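Local coordinates for YaeQ family protein (Pseudomonas syringae pv. tomato, PDB 2OT9) that is of unknown function but belongs to the YaeQ family and is probably related to the PDDEXK nuclease superfamily, at residues Q27-H32 against T41-A46; W70-S73 against R77-H80; V159-D164 against H168-Q173. One frame throughout, in Å; residues are numbered along the deposited sequence.

Contact 1: Q27-H32 against T41-A46; sequences QTIARH and TVRLLA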
loop_
_atom_site.group_PDB
_atom_site.type_symbol
_atom_site.label_atom_id
_atom_site.label_comp_id
_atom_site.label_asym_id
_atom_site.label_seq_id
_atom_site.Cartn_x
_atom_site.Cartn_y
_atom_site.Cartn_z
ATOM N N GLN A 27 0.236 14.078 4.370
ATOM C CA GLN A 27 -0.323 13.140 5.334
ATOM C C GLN A 27 0.625 12.994 6.500
ATOM O O GLN A 27 1.842 12.983 6.312
ATOM C CB GLN A 27 -0.509 11.758 4.699
ATOM C CG GLN A 27 -1.736 11.621 3.821
ATOM C CD GLN A 27 -3.024 11.649 4.614
ATOM O OE1 GLN A 27 -4.021 12.224 4.171
ATOM N NE2 GLN A 27 -3.011 11.047 5.801
ATOM N N THR A 28 0.064 12.891 7.702
ATOM C CA THR A 28 0.832 12.514 8.875
ATOM C C THR A 28 0.673 11.004 9.069
ATOM O O THR A 28 -0.431 10.463 8.946
ATOM C CB THR A 28 0.372 13.318 10.114
ATOM O OG1 THR A 28 0.740 14.694 9.942
ATOM C CG2 THR A 28 1.028 12.788 11.388
ATOM N N ILE A 29 1.780 10.319 9.322
ATOM C CA ILE A 29 1.754 8.867 9.500
ATOM C C ILE A 29 2.459 8.461 10.789
ATOM O O ILE A 29 3.561 8.924 11.083
ATOM C CB ILE A 29 2.411 8.125 8.321
ATOM C CG1 ILE A 29 1.811 8.587 6.997
ATOM C CG2 ILE A 29 2.221 6.610 8.464
ATOM C CD1 ILE A 29 2.854 9.040 6.058
ATOM N N ALA A 30 1.787 7.618 11.563
ATOM C CA ALA A 30 2.360 7.034 12.758
ATOM C C ALA A 30 3.017 5.708 12.377
ATOM O O ALA A 30 2.389 4.838 11.763
ATOM C CB ALA A 30 1.289 6.820 13.798
ATOM N N ARG A 31 4.292 5.581 12.721
ATOM C CA ARG A 31 5.039 4.376 12.455
ATOM C C ARG A 31 5.188 3.568 13.745
ATOM O O ARG A 31 5.865 3.983 14.666
ATOM C CB ARG A 31 6.398 4.741 11.900
ATOM C CG ARG A 31 7.159 3.573 11.393
ATOM C CD ARG A 31 8.576 4.011 11.139
ATOM N NE ARG A 31 9.447 2.867 11.121
ATOM C CZ ARG A 31 10.764 2.920 11.041
ATOM N NH1 ARG A 31 11.386 4.084 10.958
ATOM N NH2 ARG A 31 11.454 1.788 11.043
ATOM N N HIS A 32 4.536 2.422 13.812
ATOM C CA HIS A 32 4.637 1.585 14.995
ATOM C C HIS A 32 6.085 1.028 15.053
ATOM O O HIS A 32 6.695 0.862 14.008
ATOM C CB HIS A 32 3.594 0.458 14.892
ATOM C CG HIS A 32 3.605 -0.489 16.052
ATOM N ND1 HIS A 32 2.951 -0.228 17.236
ATOM C CD2 HIS A 32 4.213 -1.686 16.214
ATOM C CE1 HIS A 32 3.153 -1.226 18.078
ATOM N NE2 HIS A 32 3.915 -2.127 17.479
ATOM N N THR A 41 7.052 2.185 3.680
ATOM C CA THR A 41 7.215 2.578 2.285
ATOM C C THR A 41 6.198 1.905 1.364
ATOM O O THR A 41 5.663 2.542 0.460
ATOM C CB THR A 41 8.658 2.326 1.823
ATOM O OG1 THR A 41 9.529 3.127 2.646
ATOM C CG2 THR A 41 8.841 2.680 0.349
ATOM N N VAL A 42 5.915 0.626 1.606
ATOM C CA VAL A 42 4.865 -0.052 0.843
ATOM C C VAL A 42 3.495 0.618 1.089
ATOM O O VAL A 42 2.725 0.815 0.140
ATOM C CB VAL A 42 4.813 -1.570 1.131
ATOM C CG1 VAL A 42 3.754 -2.234 0.254
ATOM C CG2 VAL A 42 6.186 -2.220 0.801
ATOM N N ARG A 43 3.200 0.982 2.335
ATOM C CA ARG A 43 1.964 1.741 2.623
ATOM C C ARG A 43 1.900 3.074 1.857
ATOM O O ARG A 43 0.831 3.467 1.378
ATOM C CB ARG A 43 1.819 2.005 4.124
ATOM C CG ARG A 43 1.517 0.751 4.925
ATOM C CD ARG A 43 0.667 1.079 6.154
ATOM N NE ARG A 43 1.378 1.912 7.120
ATOM C CZ ARG A 43 0.799 2.554 8.134
ATOM N NH1 ARG A 43 1.548 3.283 8.968
ATOM N NH2 ARG A 43 -0.525 2.472 8.316
ATOM N N LEU A 44 3.033 3.774 1.765
ATOM C CA LEU A 44 3.088 5.043 1.006
ATOM C C LEU A 44 2.866 4.839 -0.496
ATOM O O LEU A 44 2.185 5.648 -1.157
ATOM C CB LEU A 44 4.426 5.774 1.223
ATOM C CG LEU A 44 4.856 6.086 2.655
ATOM C CD1 LEU A 44 6.185 6.870 2.649
ATOM C CD2 LEU A 44 3.793 6.828 3.412
ATOM N N LEU A 45 3.442 3.772 -1.048
ATOM C CA LEU A 45 3.203 3.439 -2.460
ATOM C C LEU A 45 1.720 3.143 -2.681
ATOM O O LEU A 45 1.145 3.589 -3.661
ATOM C CB LEU A 45 4.024 2.209 -2.870
ATOM C CG LEU A 45 5.524 2.423 -3.084
ATOM C CD1 LEU A 45 6.226 1.064 -3.260
ATOM C CD2 LEU A 45 5.765 3.341 -4.281
ATOM N N ALA A 46 1.109 2.373 -1.773
ATOM C CA ALA A 46 -0.331 2.051 -1.879
ATOM C C ALA A 46 -1.188 3.322 -1.848
ATOM O O ALA A 46 -2.166 3.449 -2.582
ATOM C CB ALA A 46 -0.762 1.100 -0.724
#
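Ile29 of strand 21-31 meets Arg43 and Leu44 of helix 37-49 through two different branches, and its torsions separate the two jobs. CG1 stands beside the backbone N, and chi2 at 126°, away from the staggered values, carries Ile29 CD1 to Leu44 CD2, 3.6 Å off. The other branch, Ile29 CG2, anti to the backbone N, lies 3.4 Å from Arg43 NH1, approaching the guanidinium obliquely. Arg43 is bent at its second and third torsions, folding its chain past Ile29 in the opposite direction until NH1 faces the strand backbone. There Arg43 NH1 gives Ala30 O a weak hydrogen bond, 3.3 Å long and only 125° at the hydrogen, with the oxygen at the guanidinium edge and in its plane. The stronger hold lies outside the pair: NE forms a salt bridge with Glu35 OE2, and NH2 bonds Gly58 O.

The short segments run at 151° with their axes 11.3 Å apart, a spacing bridged by helix side chains reaching Ile29 and the Ala30 carbonyl. Leu44 also packs on Ile148 and Trp150. The chemistry thus implies a buried helix-on-sheet contact, apolar at Leu44, in which the arginine is probably held chiefly by Glu35 and Gly58 O, the long, bent bond to Ala30 O adding less.

Contact 2: W70-S73 against R77-H80; sequences WEKS and RVLH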
loop_
_atom_site.group_PDB
_atom_site.type_symbol
_atom_site.label_atom_id
_atom_site.label_comp_id
_atom_site.label_asym_id
_atom_site.label_seq_id
_atom_site.Cartn_x
_atom_site.Cartn_y
_atom_site.Cartn_z
ATOM N N TRP A 70 -7.477 2.276 4.240
ATOM C CA TRP A 70 -8.852 2.060 3.816
ATOM C C TRP A 70 -9.542 3.317 3.332
ATOM O O TRP A 70 -9.249 4.421 3.783
ATOM C CB TRP A 70 -9.725 1.342 4.869
ATOM C CG TRP A 70 -9.671 1.869 6.265
ATOM C CD1 TRP A 70 -9.033 2.998 6.705
ATOM C CD2 TRP A 70 -10.306 1.293 7.421
ATOM N NE1 TRP A 70 -9.221 3.144 8.061
ATOM C CE2 TRP A 70 -9.991 2.111 8.525
ATOM C CE3 TRP A 70 -11.098 0.156 7.628
ATOM C CZ2 TRP A 70 -10.446 1.834 9.819
ATOM C CZ3 TRP A 70 -11.553 -0.121 8.922
ATOM C CH2 TRP A 70 -11.225 0.716 9.996
ATOM N N GLU A 71 -10.437 3.124 2.374
ATOM C CA GLU A 71 -11.296 4.187 1.895
ATOM C C GLU A 71 -12.699 3.856 2.390
ATOM O O GLU A 71 -13.210 2.761 2.127
ATOM C CB GLU A 71 -11.257 4.219 0.369
ATOM C CG GLU A 71 -12.075 5.324 -0.289
ATOM C CD GLU A 71 -12.208 5.138 -1.796
ATOM O OE1 GLU A 71 -11.382 4.434 -2.407
ATOM O OE2 GLU A 71 -13.146 5.706 -2.381
ATOM N N LYS A 72 -13.304 4.788 3.121
ATOM C CA LYS A 72 -14.669 4.612 3.623
ATOM C C LYS A 72 -15.648 5.605 3.014
ATOM O O LYS A 72 -15.270 6.713 2.623
ATOM C CB LYS A 72 -14.712 4.760 5.136
ATOM C CG LYS A 72 -13.964 3.681 5.883
ATOM C CD LYS A 72 -14.196 3.891 7.358
ATOM C CE LYS A 72 -13.405 2.942 8.184
ATOM N NZ LYS A 72 -14.003 2.909 9.544
ATOM N N SER A 73 -16.914 5.204 2.952
ATOM C CA SER A 73 -17.971 6.092 2.499
ATOM C C SER A 73 -18.260 7.118 3.588
ATOM O O SER A 73 -17.806 6.969 4.726
ATOM C CB SER A 73 -19.238 5.280 2.234
ATOM O OG SER A 73 -19.826 4.865 3.453
ATOM N N ARG A 77 -18.733 3.101 5.781
ATOM C CA ARG A 77 -18.628 1.737 5.250
ATOM C C ARG A 77 -17.457 1.614 4.295
ATOM O O ARG A 77 -17.111 2.570 3.600
ATOM C CB ARG A 77 -19.934 1.310 4.592
ATOM C CG ARG A 77 -21.100 1.327 5.545
ATOM C CD ARG A 77 -22.404 1.315 4.775
ATOM N NE ARG A 77 -22.636 0.009 4.181
ATOM C CZ ARG A 77 -23.661 -0.287 3.388
ATOM N NH1 ARG A 77 -24.543 0.642 3.062
ATOM N NH2 ARG A 77 -23.792 -1.521 2.915
ATOM N N VAL A 78 -16.835 0.438 4.260
ATOM C CA VAL A 78 -15.564 0.310 3.561
ATOM C C VAL A 78 -15.780 0.137 2.065
ATOM O O VAL A 78 -16.473 -0.776 1.633
ATOM C CB VAL A 78 -14.714 -0.846 4.133
ATOM C CG1 VAL A 78 -13.326 -0.862 3.496
ATOM C CG2 VAL A 78 -14.609 -0.735 5.674
ATOM N N LEU A 79 -15.188 1.034 1.282
ATOM C CA LEU A 79 -15.140 0.921 -0.174
ATOM C C LEU A 79 -13.908 0.121 -0.610
ATOM O O LEU A 79 -13.952 -0.643 -1.580
ATOM C CB LEU A 79 -15.107 2.329 -0.811
ATOM C CG LEU A 79 -16.316 3.241 -0.511
ATOM C CD1 LEU A 79 -16.242 4.573 -1.215
ATOM C CD2 LEU A 79 -17.597 2.548 -0.876
ATOM N N HIS A 80 -12.801 0.289 0.112
ATOM C CA HIS A 80 -11.532 -0.293 -0.307
ATOM C C HIS A 80 -10.734 -0.632 0.933
ATOM O O HIS A 80 -10.502 0.227 1.779
ATOM C CB HIS A 80 -10.771 0.700 -1.224
ATOM C CG HIS A 80 -9.623 0.105 -2.000
ATOM N ND1 HIS A 80 -9.402 -1.253 -2.122
ATOM C CD2 HIS A 80 -8.665 0.702 -2.752
ATOM C CE1 HIS A 80 -8.344 -1.462 -2.886
ATOM N NE2 HIS A 80 -7.883 -0.293 -3.285
#
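Glu71 O faces two successive amides, Leu79 N and His80 N, the mark of a classic beta bulge in the antiparallel hairpin of strands 69-72 and 78-84. Leu79 N reaches this oxygen at 2.8 Å, tilted 17° from the carbonyl plane; His80 N lies 3.2 Å from the same Glu71 O, in plane and on a lone pair. One acceptor therefore satisfies two donors, and the register slips by one residue between the Glu71-His80 and Lys72-Val78 pairs. Glu71 N completes the hydrogen-bonded pair by donating to His80 O, 3.0 Å away.

Nearer the turn, Ser73 N bonds Arg77 O at 2.7 Å. That oxygen also receives a CA-H...O contact from Lys72. Lys72 NZ has its partner in the turn, a salt bridge to Asp76, while His80 ND1 has a weak bond to Arg101 O. On the face shared by Glu71 and His80, the extended Glu71 chain runs obliquely past Leu79, Glu71 OE2 being 3.5 Å from Leu79 CD1. The Ser73 hydroxyl, set between its own N and carbonyl carbon (chi1 73°), takes a weak bond from Asp75 N in the turn and accepts from the other segment: Arg77 N to Ser73 OG, 3.1 Å and 158°.

Contact 3: V159-D164 against H168-Q173; sequences VFVTDD and HEVQLQ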
loop_
_atom_site.group_PDB
_atom_site.type_symbol
_atom_site.label_atom_id
_atom_site.label_comp_id
_atom_site.label_asym_id
_atom_site.label_seq_id
_atom_site.Cartn_x
_atom_site.Cartn_y
_atom_site.Cartn_z
ATOM N N VAL A 159 4.886 2.853 -11.679
ATOM C CA VAL A 159 5.010 3.926 -10.714
ATOM C C VAL A 159 6.459 4.428 -10.743
ATOM O O VAL A 159 7.406 3.646 -10.577
ATOM C CB VAL A 159 4.566 3.445 -9.301
ATOM C CG1 VAL A 159 4.607 4.577 -8.271
ATOM C CG2 VAL A 159 3.157 2.854 -9.355
ATOM N N PHE A 160 6.636 5.720 -10.992
ATOM C CA PHE A 160 7.947 6.323 -10.950
ATOM C C PHE A 160 7.981 7.263 -9.762
ATOM O O PHE A 160 7.255 8.265 -9.731
ATOM C CB PHE A 160 8.240 7.115 -12.237
ATOM C CG PHE A 160 8.174 6.282 -13.486
ATOM C CD1 PHE A 160 9.299 5.608 -13.941
ATOM C CD2 PHE A 160 6.984 6.169 -14.196
ATOM C CE1 PHE A 160 9.244 4.831 -15.113
ATOM C CE2 PHE A 160 6.916 5.398 -15.359
ATOM C CZ PHE A 160 8.055 4.728 -15.816
ATOM N N VAL A 161 8.835 6.945 -8.794
ATOM C CA VAL A 161 8.952 7.769 -7.601
ATOM C C VAL A 161 10.264 8.543 -7.645
ATOM O O VAL A 161 11.342 7.942 -7.730
ATOM C CB VAL A 161 8.909 6.903 -6.317
ATOM C CG1 VAL A 161 9.043 7.786 -5.058
ATOM C CG2 VAL A 161 7.656 6.039 -6.271
ATOM N N THR A 162 10.185 9.873 -7.568
ATOM C CA THR A 162 11.381 10.692 -7.453
ATOM C C THR A 162 11.536 11.142 -6.002
ATOM O O THR A 162 10.640 11.778 -5.428
ATOM C CB THR A 162 11.349 11.933 -8.402
ATOM O OG1 THR A 162 11.084 11.503 -9.741
ATOM C CG2 THR A 162 12.693 12.673 -8.381
ATOM N N ASP A 163 12.668 10.802 -5.406
ATOM C CA ASP A 163 12.976 11.289 -4.069
ATOM C C ASP A 163 14.336 11.994 -4.072
ATOM O O ASP A 163 14.845 12.356 -5.139
ATOM C CB ASP A 163 12.918 10.141 -3.049
ATOM C CG ASP A 163 14.007 9.087 -3.266
ATOM O OD1 ASP A 163 14.986 9.320 -4.028
ATOM O OD2 ASP A 163 13.882 8.021 -2.639
ATOM N N ASP A 164 14.935 12.148 -2.891
ATOM C CA ASP A 164 16.223 12.822 -2.731
ATOM C C ASP A 164 17.419 12.092 -3.408
ATOM O O ASP A 164 18.492 12.654 -3.575
ATOM C CB ASP A 164 16.496 13.022 -1.234
ATOM C CG ASP A 164 16.630 11.691 -0.472
ATOM O OD1 ASP A 164 15.795 10.799 -0.662
ATOM O OD2 ASP A 164 17.577 11.536 0.317
ATOM N N HIS A 168 13.048 6.465 -9.264
ATOM C CA HIS A 168 13.076 5.014 -9.120
ATOM C C HIS A 168 11.823 4.423 -9.736
ATOM O O HIS A 168 10.711 4.877 -9.445
ATOM C CB HIS A 168 13.148 4.654 -7.629
ATOM C CG HIS A 168 14.211 5.406 -6.882
ATOM N ND1 HIS A 168 13.926 6.438 -6.016
ATOM C CD2 HIS A 168 15.558 5.304 -6.912
ATOM C CE1 HIS A 168 15.052 6.922 -5.518
ATOM N NE2 HIS A 168 16.058 6.250 -6.045
ATOM N N GLU A 169 12.006 3.408 -10.571
ATOM C CA GLU A 169 10.900 2.790 -11.291
ATOM C C GLU A 169 10.361 1.595 -10.509
ATOM O O GLU A 169 11.083 0.633 -10.252
ATOM C CB GLU A 169 11.333 2.364 -12.711
ATOM C CG GLU A 169 10.267 1.542 -13.448
ATOM C CD GLU A 169 10.486 1.423 -14.963
ATOM O OE1 GLU A 169 11.459 1.991 -15.502
ATOM O OE2 GLU A 169 9.664 0.747 -15.617
ATOM N N VAL A 170 9.092 1.676 -10.129
ATOM C CA VAL A 170 8.426 0.602 -9.399
ATOM C C VAL A 170 7.490 -0.133 -10.341
ATOM O O VAL A 170 6.454 0.394 -10.733
ATOM C CB VAL A 170 7.633 1.150 -8.183
ATOM C CG1 VAL A 170 6.923 0.010 -7.447
ATOM C CG2 VAL A 170 8.570 1.933 -7.250
ATOM N N GLN A 171 7.865 -1.356 -10.691
ATOM C CA GLN A 171 7.056 -2.182 -11.567
ATOM C C GLN A 171 6.379 -3.285 -10.754
ATOM O O GLN A 171 7.034 -4.214 -10.283
ATOM C CB GLN A 171 7.914 -2.763 -12.701
ATOM C CG GLN A 171 7.089 -3.454 -13.779
ATOM C CD GLN A 171 6.013 -2.538 -14.360
ATOM O OE1 GLN A 171 6.318 -1.490 -14.920
ATOM N NE2 GLN A 171 4.749 -2.934 -14.216
ATOM N N LEU A 172 5.071 -3.160 -10.561
ATOM C CA LEU A 172 4.362 -4.102 -9.703
ATOM C C LEU A 172 4.149 -5.389 -10.468
ATOM O O LEU A 172 3.876 -5.360 -11.660
ATOM C CB LEU A 172 3.018 -3.522 -9.273
ATOM C CG LEU A 172 3.060 -2.201 -8.511
ATOM C CD1 LEU A 172 1.631 -1.717 -8.328
ATOM C CD2 LEU A 172 3.808 -2.316 -7.142
ATOM N N GLN A 173 4.313 -6.516 -9.789
ATOM C CA GLN A 173 3.970 -7.807 -10.380
ATOM C C GLN A 173 2.571 -8.184 -9.921
ATOM O O GLN A 173 2.366 -8.417 -8.738
ATOM C CB GLN A 173 4.962 -8.897 -9.958
ATOM C CG GLN A 173 4.594 -10.292 -10.548
ATOM C CD GLN A 173 5.502 -11.423 -10.069
ATOM O OE1 GLN A 173 5.689 -11.628 -8.871
ATOM N NE2 GLN A 173 6.050 -12.173 -11.013
#
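Phe160 and Glu169 are brought alongside by contrasting first torsions: the Phe160 ring carbon CG sits beside its backbone N, anti to the carbonyl carbon (chi1 -59°), whereas Glu169 CG is anti to its N (chi1 172°) and the chain beyond it is extended. Both side chains then point the same way on one face of the hairpin. The ring corner Phe160 CE1 comes 3.6 Å from Glu169 OE1, with the carboxylate and ring planes 54° apart. This is an oblique approach, neither over the face nor at the edge; Glu169 CB and CG also lie within about 4 Å of Phe160 CE1, so the aliphatic part shares in the contact.

The backbone supporting these groups is a regular antiparallel ladder between strands 158-163 and 166-174. Val159 and Val170 form one hydrogen-bonded pair: Val170 N gives to Val159 O at 2.6 Å, and Val159 N returns a bond to Val170 O at 3.1 Å. Val161 and His168 form the next such pair, with Val161 N to His168 O at 2.9 Å and His168 N to Val161 O at 2.7 Å. Between them lies the non-hydrogen-bonded pair Phe160-Glu169, where Phe160 CA makes a CA-H...O contact with His168 O.

On the opposite face the valines meet, Val159 CB lying 4.0 Å from Val170 CB and Val161 CG2 4.3 Å from Val170 CG2. Val159 packs onward against Phe49 of helix 37-49, Val161 against Leu45 and against Leu140 of helix 134-141. Near the turn, Asp163 OD1 accepts a hydrogen bond from Arg165 N. The chemistry implies a two-faced hairpin: reciprocal amide bonds fix its register, the valine face joins the sheet to the helices, and on the Phe160-Glu169 face the ring and the glutamate chain are in van der Waals contact.

Overall arrangement
From the N terminus, contact 1 comes first: the chain leaves strand 21-31, an outermost strand of the sheet, and after a five-residue link helix 37-49 packs back against it. Contact 2 follows, closing the five-residue loop 73-77 between strands 69-72 and 78-84, and contact 3 closes the tighter two-residue connection 164-165 between strands 158-163 and 166-174. The three are in series; none nests or crosses. All reach the same mixed sheet, but contacts 2 and 3 lie on opposite sides of the chain's centre, their centres about 26 Å apart. Contacts 1 and 3 touch, Leu45 CD2 lying 3.8 Å from Val161 CG2, so helix 37-49 bridges both. Contact 2 stays about 7 Å from contact 1 at the nearest atoms.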